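Local atomic coordinates of geranyltranstransferase (Legionella pneumophila subsp. pneumophila, PDB entry 3LOM), a protein that probably condenses isopentenyl diphosphate with an allylic diphosphate, in the presence of magnesium, to make farnesyl diphosphate or a related isoprenoid diphosphate. Residues Tyr44-Gly49 / Thr82-Leu87; Arg52-Leu57 / Ala77-Thr82; Thr256-Thr259 / Gln265-Glu268. All coordinates share one frame; numbering follows the deposited sequence. Where two conformers were deposited one is given.

Contact 1: residues Tyr44-Gly49 / Thr82-Leu87; sequences YALFSG and THCYSL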
ATOM      1  N   TYR A  44     -17.633   6.671  -2.197  1.00 41.50           N
ATOM      2  CA  TYR A  44     -18.144   7.311  -0.981  1.00 36.68           C
ATOM      3  C   TYR A  44     -17.038   8.044  -0.220  1.00 46.35           C
ATOM      4  O   TYR A  44     -17.219   9.180   0.242  1.00 39.86           O
ATOM      5  CB  TYR A  44     -18.811   6.292  -0.057  1.00 32.04           C
ATOM      6  CG  TYR A  44     -19.352   6.913   1.216  1.00 34.13           C
ATOM      7  CD1 TYR A  44     -20.560   7.607   1.210  1.00 37.10           C
ATOM      8  CD2 TYR A  44     -18.650   6.819   2.425  1.00 45.97           C
ATOM      9  CE1 TYR A  44     -21.061   8.190   2.361  1.00 39.86           C
ATOM     10  CE2 TYR A  44     -19.140   7.410   3.590  1.00 37.98           C
ATOM     11  CZ  TYR A  44     -20.350   8.092   3.545  1.00 48.54           C
ATOM     12  OH  TYR A  44     -20.865   8.675   4.675  1.00 42.75           O
ATOM     13  N   ALA A  45     -15.899   7.376  -0.088  1.00 45.44           N
ATOM     14  CA  ALA A  45     -14.789   7.900   0.693  1.00 53.66           C
ATOM     15  C   ALA A  45     -14.064   9.051  -0.004  1.00 50.39           C
ATOM     16  O   ALA A  45     -13.742  10.051   0.634  1.00 46.46           O
ATOM     17  CB  ALA A  45     -13.827   6.785   1.034  1.00 49.37           C
ATOM     18  N   LEU A  46     -13.842   8.919  -1.313  1.00 50.40           N
ATOM     19  CA  LEU A  46     -13.029   9.878  -2.074  1.00 47.56           C
ATOM     20  C   LEU A  46     -13.655  11.231  -2.410  1.00 48.29           C
ATOM     21  O   LEU A  46     -12.933  12.167  -2.754  1.00 48.09           O
ATOM     22  CB  LEU A  46     -12.523   9.247  -3.373  1.00 43.48           C
ATOM     23  CG  LEU A  46     -11.168   8.538  -3.343  1.00 55.89           C
ATOM     24  CD1 LEU A  46     -10.793   8.134  -4.750  1.00 62.77           C
ATOM     25  CD2 LEU A  46     -10.081   9.427  -2.735  1.00 48.04           C
ATOM     26  N   PHE A  47     -14.978  11.344  -2.344  1.00 49.79           N
ATOM     27  CA  PHE A  47     -15.620  12.581  -2.780  1.00 47.51           C
ATOM     28  C   PHE A  47     -16.437  13.229  -1.687  1.00 51.83           C
ATOM     29  O   PHE A  47     -17.368  12.628  -1.150  1.00 44.70           O
ATOM     30  CB  PHE A  47     -16.453  12.362  -4.040  1.00 45.85           C
ATOM     31  CG  PHE A  47     -15.641  11.951  -5.230  1.00 39.45           C
ATOM     32  CD1 PHE A  47     -15.536  10.612  -5.584  1.00 34.37           C
ATOM     33  CD2 PHE A  47     -14.965  12.903  -5.989  1.00 35.75           C
ATOM     34  CE1 PHE A  47     -14.771  10.223  -6.688  1.00 31.74           C
ATOM     35  CE2 PHE A  47     -14.199  12.525  -7.099  1.00 34.41           C
ATOM     36  CZ  PHE A  47     -14.105  11.183  -7.446  1.00 33.58           C
ATOM     37  N   SER A  48     -16.057  14.462  -1.359  1.00 58.62           N
ATOM     38  CA  SER A  48     -16.727  15.240  -0.327  1.00 69.04           C
ATOM     39  C   SER A  48     -16.784  16.709  -0.722  1.00 76.97           C
ATOM     40  O   SER A  48     -16.197  17.117  -1.734  1.00 72.69           O
ATOM     41  CB  SER A  48     -16.006  15.088   1.017  1.00 67.39           C
ATOM     42  OG  SER A  48     -16.000  13.736   1.446  1.00 78.36           O
ATOM     43  N   GLY A  49     -17.505  17.492   0.081  1.00 83.73           N
ATOM     44  CA  GLY A  49     -17.530  18.946  -0.047  1.00 88.98           C
ATOM     45  C   GLY A  49     -16.267  19.574   0.520  1.00 93.09           C
ATOM     46  O   GLY A  49     -15.471  18.905   1.192  1.00 92.25           O
ATOM     47  N   THR A  82      -3.533   8.167  -1.101  1.00 43.39           N
ATOM     48  CA  THR A  82      -2.744   7.802   0.093  1.00 37.95           C
ATOM     49  C   THR A  82      -3.313   8.468   1.350  1.00 29.82           C
ATOM     50  O   THR A  82      -3.603   7.786   2.325  1.00 35.11           O
ATOM     51  CB  THR A  82      -1.224   8.112  -0.067  1.00 38.77           C
ATOM     52  OG1 THR A  82      -0.711   7.445  -1.231  1.00 41.74           O
ATOM     53  CG2 THR A  82      -0.439   7.629   1.161  1.00 48.68           C
ATOM     54  N   HIS A  83      -3.518   9.781   1.303  1.00 31.66           N
ATOM     55  CA  HIS A  83      -4.112  10.511   2.427  1.00 29.68           C
ATOM     56  C   HIS A  83      -5.460   9.926   2.834  1.00 40.83           C
ATOM     57  O   HIS A  83      -5.696   9.690   4.022  1.00 47.19           O
ATOM     58  CB  HIS A  83      -4.252  11.998   2.088  1.00 37.17           C
ATOM     59  CG  HIS A  83      -4.886  12.818   3.171  1.00 36.41           C
ATOM     60  ND1 HIS A  83      -4.413  12.839   4.466  1.00 43.07           N
ATOM     61  CD2 HIS A  83      -5.941  13.666   3.143  1.00 40.44           C
ATOM     62  CE1 HIS A  83      -5.155  13.658   5.192  1.00 42.50           C
ATOM     63  NE2 HIS A  83      -6.090  14.173   4.413  1.00 48.16           N
ATOM     64  N   CYS A  84      -6.316   9.659   1.843  1.00 41.60           N
ATOM     65  CA  CYS A  84      -7.667   9.150   2.087  1.00 31.57           C
ATOM     66  C   CYS A  84      -7.667   7.772   2.726  1.00 25.53           C
ATOM     67  O   CYS A  84      -8.396   7.559   3.697  1.00 35.71           O
ATOM     68  CB  CYS A  84      -8.523   9.148   0.805  1.00 40.96           C
ATOM     69  SG  CYS A  84     -10.268   8.746   1.086  1.00 46.38           S
ATOM     70  N   TYR A  85      -6.856   6.850   2.197  1.00 30.86           N
ATOM     71  CA  TYR A  85      -6.674   5.531   2.828  1.00 36.22           C
ATOM     72  C   TYR A  85      -6.341   5.654   4.318  1.00 38.73           C
ATOM     73  O   TYR A  85      -6.968   4.994   5.156  1.00 43.34           O
ATOM     74  CB  TYR A  85      -5.636   4.669   2.075  1.00 40.57           C
ATOM     75  CG  TYR A  85      -4.436   4.191   2.894  1.00 46.40           C
ATOM     76  CD1 TYR A  85      -4.567   3.234   3.909  1.00 43.82           C
ATOM     77  CD2 TYR A  85      -3.166   4.702   2.641  1.00 47.21           C
ATOM     78  CE1 TYR A  85      -3.467   2.827   4.656  1.00 50.65           C
ATOM     79  CE2 TYR A  85      -2.065   4.297   3.372  1.00 40.34           C
ATOM     80  CZ  TYR A  85      -2.217   3.360   4.372  1.00 38.30           C
ATOM     81  OH  TYR A  85      -1.114   2.965   5.091  1.00 49.14           O
ATOM     82  N   SER A  86      -5.383   6.515   4.652  1.00 39.90           N
ATOM     83  CA  SER A  86      -4.985   6.656   6.044  1.00 39.03           C
ATOM     84  C   SER A  86      -6.113   7.188   6.915  1.00 39.41           C
ATOM     85  O   SER A  86      -6.278   6.719   8.033  1.00 45.49           O
ATOM     86  CB  SER A  86      -3.716   7.497   6.188  1.00 37.31           C
ATOM     87  OG  SER A  86      -3.973   8.887   6.147  1.00 43.06           O
ATOM     88  N   LEU A  87      -6.903   8.133   6.401  1.00 42.12           N
ATOM     89  CA  LEU A  87      -8.040   8.672   7.160  1.00 46.42           C
ATOM     90  C   LEU A  87      -9.104   7.606   7.450  1.00 43.49           C
ATOM     91  O   LEU A  87      -9.623   7.532   8.561  1.00 46.57           O
ATOM     92  CB  LEU A  87      -8.686   9.853   6.433  1.00 48.66           C
ATOM     93  CG  LEU A  87      -7.909  11.152   6.210  1.00 57.26           C
ATOM     94  CD1 LEU A  87      -8.721  12.051   5.292  1.00 60.06           C
ATOM     95  CD2 LEU A  87      -7.601  11.865   7.520  1.00 58.86           C
TER

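Contact 2: residues Arg52-Leu57 / Ala77-Thr82; sequences RIRPIL and AALELT. With PO4 (phosphate ion), chain C.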
ATOM      1  N   ARG A  52      -9.493  19.775  -0.722  1.00 73.76           N
ATOM      2  CA  ARG A  52      -8.445  18.886  -0.222  0.50 72.23           C
ATOM      3  C   ARG A  52      -7.080  19.556  -0.436  1.00 72.02           C
ATOM      4  O   ARG A  52      -6.653  19.753  -1.578  1.00 69.37           O
ATOM      5  CB  ARG A  52      -8.481  17.537  -0.952  0.50 75.82           C
ATOM      6  CG  ARG A  52      -9.828  17.141  -1.575  0.50 78.46           C
ATOM      7  CD  ARG A  52     -10.657  16.231  -0.672  0.50 73.07           C
ATOM      8  NE  ARG A  52     -11.649  16.962   0.112  0.50 68.69           N
ATOM      9  CZ  ARG A  52     -11.541  17.202   1.413  0.50 65.12           C
ATOM     10  NH1 ARG A  52     -10.482  16.765   2.084  0.50 58.38           N
ATOM     11  NH2 ARG A  52     -12.494  17.875   2.044  0.50 53.72           N
ATOM     12  N   ILE A  53      -6.406  19.896   0.664  1.00 64.11           N
ATOM     13  CA  ILE A  53      -5.172  20.705   0.630  1.00 60.63           C
ATOM     14  C   ILE A  53      -3.960  20.121  -0.128  1.00 57.38           C
ATOM     15  O   ILE A  53      -3.283  20.854  -0.855  1.00 58.60           O
ATOM     16  CB  ILE A  53      -4.791  21.259   2.058  1.00 63.46           C
ATOM     17  CG1 ILE A  53      -3.738  22.370   1.973  1.00 68.42           C
ATOM     18  CG2 ILE A  53      -4.368  20.142   3.019  1.00 58.37           C
ATOM     19  CD1 ILE A  53      -4.203  23.609   1.228  1.00 77.97           C
ATOM     20  N   ARG A  54      -3.715  18.818   0.003  1.00 54.76           N
ATOM     21  CA  ARG A  54      -2.560  18.182  -0.649  1.00 54.38           C
ATOM     22  C   ARG A  54      -2.514  18.258  -2.196  1.00 59.84           C
ATOM     23  O   ARG A  54      -1.459  18.607  -2.736  1.00 63.46           O
ATOM     24  CB  ARG A  54      -2.323  16.751  -0.131  1.00 47.59           C
ATOM     25  CG  ARG A  54      -1.806  16.702   1.297  1.00 55.67           C
ATOM     26  CD  ARG A  54      -2.275  15.452   2.026  1.00 46.83           C
ATOM     27  NE  ARG A  54      -2.005  15.515   3.462  1.00 50.36           N
ATOM     28  CZ  ARG A  54      -2.808  16.076   4.365  1.00 48.55           C
ATOM     29  NH1 ARG A  54      -2.467  16.078   5.650  1.00 47.51           N
ATOM     30  NH2 ARG A  54      -3.952  16.638   3.993  1.00 59.29           N
ATOM     31  N   PRO A  55      -3.631  17.945  -2.911  1.00 59.61           N
ATOM     32  CA  PRO A  55      -3.605  18.141  -4.368  1.00 56.94           C
ATOM     33  C   PRO A  55      -3.355  19.572  -4.823  1.00 49.43           C
ATOM     34  O   PRO A  55      -2.647  19.775  -5.801  1.00 59.59           O
ATOM     35  CB  PRO A  55      -5.013  17.723  -4.801  1.00 59.23           C
ATOM     36  CG  PRO A  55      -5.394  16.737  -3.843  1.00 54.01           C
ATOM     37  CD  PRO A  55      -4.843  17.198  -2.522  1.00 59.29           C
ATOM     38  N   ILE A  56      -3.936  20.540  -4.119  1.00 50.36           N
ATOM     39  CA  ILE A  56      -3.748  21.956  -4.416  1.00 52.96           C
ATOM     40  C   ILE A  56      -2.275  22.365  -4.299  1.00 57.42           C
ATOM     41  O   ILE A  56      -1.742  23.036  -5.188  1.00 68.21           O
ATOM     42  CB  ILE A  56      -4.625  22.853  -3.505  1.00 54.48           C
ATOM     43  CG1 ILE A  56      -6.106  22.479  -3.649  1.00 54.54           C
ATOM     44  CG2 ILE A  56      -4.416  24.333  -3.839  1.00 54.45           C
ATOM     45  CD1 ILE A  56      -7.005  23.015  -2.535  1.00 55.04           C
ATOM     46  N   LEU A  57      -1.626  21.931  -3.217  1.00 58.22           N
ATOM     47  CA  LEU A  57      -0.202  22.202  -2.988  1.00 52.29           C
ATOM     48  C   LEU A  57       0.657  21.620  -4.095  1.00 54.83           C
ATOM     49  O   LEU A  57       1.584  22.275  -4.553  1.00 62.30           O
ATOM     50  CB  LEU A  57       0.256  21.666  -1.629  1.00 54.06           C
ATOM     51  CG  LEU A  57      -0.321  22.341  -0.385  1.00 52.17           C
ATOM     52  CD1 LEU A  57      -0.088  21.471   0.844  1.00 54.97           C
ATOM     53  CD2 LEU A  57       0.240  23.748  -0.190  1.00 46.02           C
ATOM     54  N   ALA A  77      -3.421  12.926  -7.457  1.00 46.37           N
ATOM     55  CA  ALA A  77      -4.386  11.845  -7.287  1.00 46.75           C
ATOM     56  C   ALA A  77      -3.817  10.797  -6.345  1.00 48.18           C
ATOM     57  O   ALA A  77      -4.488  10.373  -5.401  1.00 52.11           O
ATOM     58  CB  ALA A  77      -4.739  11.215  -8.633  1.00 31.75           C
ATOM     59  N   ALA A  78      -2.572  10.402  -6.614  1.00 47.57           N
ATOM     60  CA  ALA A  78      -1.832   9.455  -5.783  1.00 48.68           C
ATOM     61  C   ALA A  78      -1.686   9.928  -4.342  1.00 44.29           C
ATOM     62  O   ALA A  78      -1.833   9.140  -3.408  1.00 52.98           O
ATOM     63  CB  ALA A  78      -0.486   9.196  -6.383  1.00 48.07           C
ATOM     64  N   LEU A  79      -1.427  11.218  -4.163  1.00 46.30           N
ATOM     65  CA  LEU A  79      -1.369  11.800  -2.829  1.00 48.70           C
ATOM     66  C   LEU A  79      -2.678  11.795  -2.081  1.00 47.26           C
ATOM     67  O   LEU A  79      -2.694  11.504  -0.882  1.00 59.91           O
ATOM     68  CB  LEU A  79      -0.865  13.226  -2.884  1.00 54.76           C
ATOM     69  CG  LEU A  79       0.505  13.423  -2.272  1.00 68.37           C
ATOM     70  CD1 LEU A  79       0.987  14.714  -2.796  1.00 72.07           C
ATOM     71  CD2 LEU A  79       0.472  13.438  -0.749  1.00 70.62           C
ATOM     72  N   GLU A  80      -3.767  12.150  -2.765  1.00 50.66           N
ATOM     73  CA  GLU A  80      -5.084  12.125  -2.138  1.00 38.25           C
ATOM     74  C   GLU A  80      -5.526  10.720  -1.811  1.00 34.94           C
ATOM     75  O   GLU A  80      -6.097  10.503  -0.752  1.00 46.62           O
ATOM     76  CB  GLU A  80      -6.155  12.820  -2.971  1.00 50.48           C
ATOM     77  CG  GLU A  80      -6.785  14.029  -2.284  1.00 55.06           C
ATOM     78  CD  GLU A  80      -7.091  13.826  -0.811  1.00 65.34           C
ATOM     79  OE1 GLU A  80      -6.466  14.516   0.028  1.00 77.71           O
ATOM     80  OE2 GLU A  80      -7.953  12.985  -0.491  1.00 81.37           O
ATOM     81  N   LEU A  81      -5.253   9.777  -2.716  1.00 38.82           N
ATOM     82  CA  LEU A  81      -5.544   8.362  -2.479  1.00 40.96           C
ATOM     83  C   LEU A  81      -4.824   7.833  -1.236  1.00 45.30           C
ATOM     84  O   LEU A  81      -5.444   7.151  -0.409  1.00 46.52           O
ATOM     85  CB  LEU A  81      -5.196   7.507  -3.706  1.00 42.11           C
ATOM     86  CG  LEU A  81      -6.170   7.493  -4.891  1.00 43.58           C
ATOM     87  CD1 LEU A  81      -5.477   6.965  -6.134  1.00 36.27           C
ATOM     88  CD2 LEU A  81      -7.400   6.662  -4.580  1.00 48.84           C
ATOM     89  N   THR A  82      -3.533   8.167  -1.101  1.00 43.39           N
ATOM     90  CA  THR A  82      -2.744   7.802   0.093  1.00 37.95           C
ATOM     91  C   THR A  82      -3.313   8.468   1.350  1.00 29.82           C
ATOM     92  O   THR A  82      -3.603   7.786   2.325  1.00 35.11           O
ATOM     93  CB  THR A  82      -1.224   8.112  -0.067  1.00 38.77           C
ATOM     94  OG1 THR A  82      -0.711   7.445  -1.231  1.00 41.74           O
ATOM     95  CG2 THR A  82      -0.439   7.629   1.161  1.00 48.68           C
TER
HETATM   96  P   PO4 C   2      -7.653  17.919   4.469  0.50 62.68           P
HETATM   97  O1  PO4 C   2      -8.269  19.023   5.290  0.50 53.85           O
HETATM   98  O2  PO4 C   2      -8.608  16.747   4.403  0.50 66.58           O
HETATM   99  O3  PO4 C   2      -7.370  18.421   3.072  0.50 40.51           O
HETATM  100  O4  PO4 C   2      -6.362  17.494   5.129  0.50 63.88           O
HETATM  101  O   HOH W   1      -5.685  16.696   1.634  1.00 52.47           O

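Contact 3: residues Thr256-Thr259 / Gln265-Glu268; sequences TFAT and QLEE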
ATOM      1  N   THR A 256      -1.094  18.076  23.713  1.00 65.28           N
ATOM      2  CA  THR A 256      -1.166  18.749  22.419  1.00 67.09           C
ATOM      3  C   THR A 256      -0.247  19.967  22.442  1.00 67.55           C
ATOM      4  O   THR A 256       0.334  20.296  23.484  1.00 59.61           O
ATOM      5  CB  THR A 256      -2.602  19.240  22.104  1.00 68.81           C
ATOM      6  OG1 THR A 256      -3.055  20.111  23.148  1.00 81.36           O
ATOM      7  CG2 THR A 256      -3.579  18.077  21.950  1.00 63.43           C
ATOM      8  N   PHE A 257      -0.136  20.650  21.301  1.00 61.18           N
ATOM      9  CA  PHE A 257       0.518  21.958  21.248  1.00 63.77           C
ATOM     10  C   PHE A 257      -0.209  22.961  22.147  1.00 64.00           C
ATOM     11  O   PHE A 257       0.398  23.906  22.648  1.00 67.79           O
ATOM     12  CB  PHE A 257       0.582  22.491  19.810  1.00 59.92           C
ATOM     13  CG  PHE A 257       1.643  21.833  18.960  1.00 63.54           C
ATOM     14  CD1 PHE A 257       2.992  22.111  19.162  1.00 63.33           C
ATOM     15  CD2 PHE A 257       1.291  20.948  17.946  1.00 60.18           C
ATOM     16  CE1 PHE A 257       3.976  21.507  18.376  1.00 63.12           C
ATOM     17  CE2 PHE A 257       2.266  20.340  17.152  1.00 53.88           C
ATOM     18  CZ  PHE A 257       3.612  20.619  17.370  1.00 61.11           C
ATOM     19  N   ALA A 258      -1.502  22.724  22.361  1.00 62.17           N
ATOM     20  CA  ALA A 258      -2.342  23.581  23.192  1.00 64.37           C
ATOM     21  C   ALA A 258      -2.278  23.254  24.681  1.00 68.13           C
ATOM     22  O   ALA A 258      -2.916  23.927  25.493  1.00 71.94           O
ATOM     23  CB  ALA A 258      -3.780  23.538  22.704  1.00 62.77           C
ATOM     24  N   THR A 259      -1.524  22.219  25.040  1.00 69.20           N
ATOM     25  CA  THR A 259      -1.277  21.914  26.447  1.00 70.98           C
ATOM     26  C   THR A 259       0.157  22.284  26.810  1.00 73.89           C
ATOM     27  O   THR A 259       0.472  22.519  27.981  1.00 74.41           O
ATOM     28  CB  THR A 259      -1.522  20.424  26.785  1.00 72.52           C
ATOM     29  OG1 THR A 259      -0.675  19.599  25.976  1.00 71.84           O
ATOM     30  CG2 THR A 259      -2.987  20.042  26.565  1.00 69.57           C
ATOM     31  N   GLN A 265       1.144  32.089  23.500  1.00 83.84           N
ATOM     32  CA  GLN A 265       2.339  31.420  22.984  1.00 84.19           C
ATOM     33  C   GLN A 265       2.031  30.658  21.706  1.00 81.23           C
ATOM     34  O   GLN A 265       2.792  30.736  20.736  1.00 81.57           O
ATOM     35  CB  GLN A 265       2.907  30.443  24.015  1.00 85.15           C
ATOM     36  CG  GLN A 265       3.655  31.084  25.168  1.00 91.91           C
ATOM     37  CD  GLN A 265       4.028  30.071  26.226  1.00 92.60           C
ATOM     38  OE1 GLN A 265       3.169  29.575  26.956  1.00 96.79           O
ATOM     39  NE2 GLN A 265       5.314  29.751  26.311  1.00 86.05           N
ATOM     40  N   LEU A 266       0.918  29.925  21.719  1.00 72.90           N
ATOM     41  CA  LEU A 266       0.496  29.148  20.563  1.00 77.20           C
ATOM     42  C   LEU A 266       0.179  30.072  19.399  1.00 78.28           C
ATOM     43  O   LEU A 266       0.650  29.831  18.291  1.00 77.82           O
ATOM     44  CB  LEU A 266      -0.696  28.242  20.898  1.00 76.45           C
ATOM     45  CG  LEU A 266      -1.202  27.228  19.859  1.00 76.25           C
ATOM     46  CD1 LEU A 266      -0.093  26.546  19.050  1.00 49.32           C
ATOM     47  CD2 LEU A 266      -2.048  26.191  20.561  1.00 69.94           C
ATOM     48  N   GLU A 267      -0.580  31.136  19.677  1.00 79.15           N
ATOM     49  CA  GLU A 267      -0.918  32.176  18.697  1.00 77.57           C
ATOM     50  C   GLU A 267       0.304  32.745  17.985  1.00 78.72           C
ATOM     51  O   GLU A 267       0.283  32.935  16.767  1.00 77.52           O
ATOM     52  CB  GLU A 267      -1.683  33.317  19.368  1.00 79.30           C
ATOM     53  CG  GLU A 267      -3.184  33.099  19.466  1.00 77.30           C
ATOM     54  CD  GLU A 267      -3.857  34.033  20.463  1.00 83.75           C
ATOM     55  OE1 GLU A 267      -3.283  35.101  20.777  1.00 81.09           O
ATOM     56  OE2 GLU A 267      -4.965  33.694  20.934  1.00 77.95           O
ATOM     57  N   GLU A 268       1.365  33.006  18.748  1.00 74.45           N
ATOM     58  CA  GLU A 268       2.605  33.508  18.169  1.00 70.27           C
ATOM     59  C   GLU A 268       3.357  32.419  17.411  1.00 66.56           C
ATOM     60  O   GLU A 268       3.914  32.692  16.350  1.00 68.18           O
ATOM     61  CB  GLU A 268       3.492  34.168  19.231  1.00 75.29           C
ATOM     62  CG  GLU A 268       4.663  34.989  18.666  1.00 77.31           C
ATOM     63  CD  GLU A 268       4.223  36.222  17.880  1.00 81.07           C
ATOM     64  OE1 GLU A 268       3.157  36.793  18.191  1.00 79.12           O
ATOM     65  OE2 GLU A 268       4.951  36.625  16.949  1.00 86.00           O
TER

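Contact 1: residues Tyr44-Gly49 / Thr82-Leu87
Cys84 carries the apolar part of this contact, set against Ala45 and Leu46 on helix 36-46. Its SG is anti to the backbone N (chi1 -172°), which reaches the sulfur out across the gap. Cys84 SG lies 4.1 Å from Ala45 CB. Leu46 adds one methyl: CD2 comes alongside the cysteine, 3.9 Å from Cys84 CB and about as near the sulfur. Met123 of helix 113-135 touches both Leu46 and Cys84, so a third helix closes over the pair. The backbones come nearest at Leu46 and Cys84, with 6.8 Å between their CA atoms.

One polar atom also meets the sulfur. Ala45 O is 3.7 Å from Cys84 SG, a packing distance. No hydrogen bond spans the two segments.

The two helices belong to the all-helical isoprenoid synthase fold. Segment 44-49 leads from helix 36-46 into the GGKxxRP motif, which starts at Gly49. Helix 69-91 runs on toward the first aspartate-rich motif of the family.

Hydrogen bonds are found within helix 69-91. His83 O takes two donors: Ser86 OG at 2.9 Å and Leu87 N at 3.1 Å. The hydroxyl stands 24° out of the carbonyl plane. Leu87 CG lies over the rim of one face of the His83 ring, 3.8 Å above its plane. Around segment 44-49, Lys104 NZ bonds to Tyr44 O and Ser48 OG and makes a cation-pi contact with the Tyr44 ring. Tyr85 packs on Asp121 of the second subunit.

Contact 2: residues Arg52-Leu57 / Ala77-Thr82
The GGKxxRP motif of the polyprenyl synthase family ends at Arg54 and Pro55, and here its last residues pack on Glu80 and Leu79 of helix 69-91. In relatives this motif binds the diphosphate of isopentenyl diphosphate. The bound phosphate, probably from the crystallisation liquor, is consistent with such a site.

The apolar contact is tight. Pro55 CG lies 3.4 Å from Glu80 CG, the proline ring against the glutamate methylenes. A bend at chi2 (-42°) turns the Glu80 carboxylate toward the start of helix 53-64, where OE1 sits 3.8 Å from Arg52 CB. Beside this pair, Arg54 CB lies 4.4 Å from Leu79 CD2.

The polar contact passes through one water. The water oxygen donates to Glu80 OE1 at 2.8 Å and also to phosphate O3. The same water accepts from Arg54 NH2 at 2.9 Å, and weakly from Arg54 N. The carboxylate thus reaches the anion indirectly.

The phosphate sits at the N-terminal end of helix 53-64. Ile53 N gives phosphate O3 a fairly straight bond of 3.0 Å (162°). Arg54 NH2 donates to phosphate O4 at 2.8 Å, more bent at 145°. Water and phosphate both meet the edge of that guanidinium, which should fix its rotation. Arg52, at the N-cap position, has two conformers; in one, its NH1 makes a weak and doubtful bond to phosphate O2.

Several helices surround the pair. Helix 5-28 brings His20 against Pro55 and Glu80. Helix 178-201 covers Arg54 and Leu79 with Cys196, and helix 289-303 covers Ile53.

Contact 3: residues Thr256-Thr259 / Gln265-Glu268
Ala258 and Leu266 mark the closest backbone approach, with their CA atoms 6.8 Å apart. Ala258 lies in the short helix 257-260. Leu266 lies in the first turn of helix 263-279, and a short turn joins the two helices. Thr256 and Thr259 form a capping box at the start of the short helix. Thr256 N donates to Thr259 OG1 at 2.8 Å, a nearly straight bond of 160°. Thr256 OG1 also accepts a weak, bent bond from Ala258 N.

Leu266 does the bridging. Its CG is anti to the backbone N (chi1 -173°), which carries CG toward the short helix; both methyls then touch it. Leu266 CD2 lies 3.7 Å from Ala258 CA and 3.8 Å from Ala258 CB. Leu266 CD1 meets Phe257 CB at 4.2 Å. The Phe257 ring itself leads away from the leucine. The side-chain contact is apolar, with no hydrogen bond between the segments; Leu266 CD2 also lies against Phe257 O.

Both pieces pack on helix 209-236. The Phe257 side chain touches Leu224 and Met228, and Leu266 lies on Tyr232. Phe257 N also bonds to Asp231 OD2, in the second aspartate-rich motif of the family, which that helix carries.

From the N terminus, helix 36-46 comes first and helix 53-64 next. Both pack on the later helix 69-91. Contact 2 closes the inner loop, from Leu57 to Ala77. Contact 1 closes the wider one, from Gly49 to Thr82, and encloses contact 2. The two share Thr82, and their centres are 10 Å apart. They touch through Leu46 and Leu81, and His83 packs on Arg54 beside the phosphate. Contact 3 follows in series and closes a short turn near the C-terminal end. Its centre is about 28 Å from that of contact 1 and about 27 Å from that of contact 2, and it touches neither. It joins helices 257-260 and 263-279 beside helix 209-236.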